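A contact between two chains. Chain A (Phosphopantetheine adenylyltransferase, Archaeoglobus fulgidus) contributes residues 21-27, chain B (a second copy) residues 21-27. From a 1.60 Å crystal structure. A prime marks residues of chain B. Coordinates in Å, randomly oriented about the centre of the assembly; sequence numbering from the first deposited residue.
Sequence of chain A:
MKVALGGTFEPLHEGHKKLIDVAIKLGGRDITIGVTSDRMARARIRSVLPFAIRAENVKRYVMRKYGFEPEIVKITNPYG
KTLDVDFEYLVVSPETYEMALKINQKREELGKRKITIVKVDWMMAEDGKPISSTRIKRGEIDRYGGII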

# COMPACT_ATOMS: atom_id res chain seq x y z
N ASP A 21 -1.16 1.88 9.53
CA ASP A 21 -0.58 3.17 9.10
C ASP A 21 -0.96 3.43 7.64
O ASP A 21 -1.34 4.52 7.26
CB ASP A 21 0.94 3.16 9.22
CG ASP A 21 1.54 4.55 9.04
OD1 ASP A 21 1.18 5.45 9.84
OD2 ASP A 21 2.39 4.72 8.11
N VAL A 22 -0.77 2.42 6.80
CA VAL A 22 -1.06 2.57 5.37
C VAL A 22 -2.57 2.87 5.21
O VAL A 22 -2.95 3.78 4.49
CB VAL A 22 -0.62 1.32 4.54
CG1 VAL A 22 -1.21 1.34 3.14
CG2 VAL A 22 0.91 1.19 4.54
N ALA A 23 -3.43 2.13 5.89
CA ALA A 23 -4.87 2.31 5.75
C ALA A 23 -5.28 3.73 6.15
O ALA A 23 -6.10 4.35 5.48
CB ALA A 23 -5.65 1.28 6.55
N ILE A 24 -4.74 4.24 7.26
CA ILE A 24 -5.10 5.56 7.74
C ILE A 24 -4.56 6.67 6.85
O ILE A 24 -5.23 7.68 6.63
CB ILE A 24 -4.71 5.77 9.22
CG1 ILE A 24 -5.56 4.81 10.08
CG2 ILE A 24 -4.91 7.20 9.62
CD1 ILE A 24 -5.25 4.78 11.59
N LYS A 25 -3.35 6.49 6.34
CA LYS A 25 -2.81 7.44 5.39
C LYS A 25 -3.66 7.48 4.13
O LYS A 25 -3.90 8.56 3.57
CB LYS A 25 -1.32 7.16 5.13
CG LYS A 25 -0.46 7.60 6.33
CD LYS A 25 0.99 7.18 6.27
CE LYS A 25 1.75 7.83 7.43
NZ LYS A 25 3.09 7.22 7.65
N LEU A 26 -4.19 6.34 3.70
CA LEU A 26 -5.03 6.30 2.50
C LEU A 26 -6.40 6.87 2.74
O LEU A 26 -6.94 7.53 1.85
CB LEU A 26 -5.19 4.86 1.96
CG LEU A 26 -3.95 4.25 1.33
CD1 LEU A 26 -4.21 2.76 0.97
CD2 LEU A 26 -3.48 5.05 0.11
N GLY A 27 -7.00 6.56 3.90
CA GLY A 27 -8.43 6.79 4.14
C GLY A 27 -8.81 7.80 5.19
O GLY A 27 -9.96 8.22 5.27
N ASP B 21 -1.47 7.89 -6.58
CA ASP B 21 -2.38 8.27 -5.48
C ASP B 21 -1.91 7.66 -4.14
O ASP B 21 -1.84 8.36 -3.14
CB ASP B 21 -3.80 7.82 -5.73
CG ASP B 21 -4.79 8.44 -4.76
OD1 ASP B 21 -4.85 9.69 -4.73
OD2 ASP B 21 -5.49 7.67 -4.04
N VAL B 22 -1.61 6.36 -4.14
CA VAL B 22 -1.13 5.71 -2.93
C VAL B 22 0.21 6.35 -2.46
O VAL B 22 0.38 6.67 -1.27
CB VAL B 22 -0.99 4.18 -3.16
CG1 VAL B 22 -0.23 3.55 -2.00
CG2 VAL B 22 -2.36 3.58 -3.40
N ALA B 23 1.14 6.59 -3.39
CA ALA B 23 2.45 7.21 -3.04
C ALA B 23 2.25 8.59 -2.41
O ALA B 23 2.89 8.93 -1.41
CB ALA B 23 3.35 7.30 -4.25
N ILE B 24 1.35 9.39 -2.98
CA ILE B 24 1.13 10.75 -2.44
C ILE B 24 0.43 10.72 -1.09
O ILE B 24 0.75 11.50 -0.17
CB ILE B 24 0.40 11.67 -3.45
CG1 ILE B 24 1.31 11.90 -4.65
CG2 ILE B 24 0.04 12.97 -2.79
CD1 ILE B 24 0.67 12.63 -5.80
N LYS B 25 -0.52 9.81 -0.94
CA LYS B 25 -1.17 9.63 0.37
C LYS B 25 -0.18 9.20 1.45
O LYS B 25 -0.28 9.62 2.61
CB LYS B 25 -2.37 8.73 0.27
CG LYS B 25 -3.50 9.44 -0.47
CD LYS B 25 -4.62 8.57 -0.92
CE LYS B 25 -5.82 9.44 -1.30
NZ LYS B 25 -6.89 8.57 -1.82
N LEU B 26 0.77 8.36 1.07
CA LEU B 26 1.78 7.90 2.03
C LEU B 26 2.89 8.90 2.25
O LEU B 26 3.44 8.95 3.37
CB LEU B 26 2.37 6.55 1.58
CG LEU B 26 1.44 5.35 1.58
CD1 LEU B 26 2.18 4.07 1.11
CD2 LEU B 26 0.72 5.16 2.90
N GLY B 27 3.26 9.68 1.23
CA GLY B 27 4.45 10.50 1.28
C GLY B 27 4.23 11.99 1.30
O GLY B 27 5.15 12.75 1.64
O HOH W 1 -2.38 10.78 3.65
O HOH W 2 4.59 7.42 5.27

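Where two copies of one helix cross, the packing can resolve into a few apolar pairs repeated twice, while charged side chains can form salt bridges within their own helix. The contact between two copies of phosphopantetheine adenylyltransferase illustrates this well. The helices meet at 102° between their N-to-C directions, with axes 8.4 Å apart at closest approach, and the contact patch is small: 334 Å² is buried over both sides, and no direct hydrogen bond joins the stretches.

Asp21′, at the start of the chain B stretch, makes no contact with chain A, but it is paired with a residue that does make contact. Its OD2 accepts a hydrogen bond from NZ of Lys25′ at 2.8 Å, part of a salt bridge spanning one helical turn. The same turn is tied by the backbone, with Lys25′ N donating to Asp21′ O at 2.9 Å.

Val22′ is the first residue to touch the partner. Its CA-to-CB bond points sideways, and Leu26 reaches across to it: Leu26 CD2 lies 3.9 Å from Val22′ CA and 4.0 Å from Val22′ CG2. The leucine methyl thus packs against backbone as well as side chain, an ordinary van der Waals fit. Ala23′ and Ile24′ then pass without contact; the alanine CB points away, and the isoleucine is out of reach.

Lys25′ directs its CA-to-CB bond toward chain A and brings the aliphatic part of its side chain into the interface. Its CB sits 3.6 Å from Lys25 O and 3.8 Å from Leu26 CD2, while its CD lies 3.8 Å from Leu26 O. These are contacts of the methylene chain, whose m, t, t, t conformation carries the ammonium group back to Asp21′. The lysine therefore serves as an apolar surface here without leaving its charge unpaired. Lys25 is arranged alike, with its NZ 2.6 Å from Asp21 OD2. Between the two lysines, water 1 donates to both carbonyls, at 2.7 Å to Lys25 O and 2.6 Å to Lys25′ O, and so links the backbones of the two helices where no direct bond does.

Of the chain B residues, Leu26′ has the largest area covered by chain A, 79 Å². Although its CA-to-CB bond points sideways, its end comes nearer, and CD2 does the reaching: it lies 3.6 Å from Lys25 CB, 4.0 Å from Val22 CA and 4.3 Å from Val22 CG1. This mirrors the packing of Leu26 on Val22′, and the leucines share an m, t rotamer. The backbone of Leu26′ takes part as well, since water 2 donates to Leu26′ O at 2.7 Å and accepts from Lys25 NZ at 2.8 Å, giving that lysine a bridge across the contact besides its salt bridge.

Gly27′ closes the stretch without touching chain A. The general lesson is that near-symmetric leucine-on-valine packing, lined by lysine methylenes and supplemented by two bridging waters, can join crossing helices without a direct polar bond.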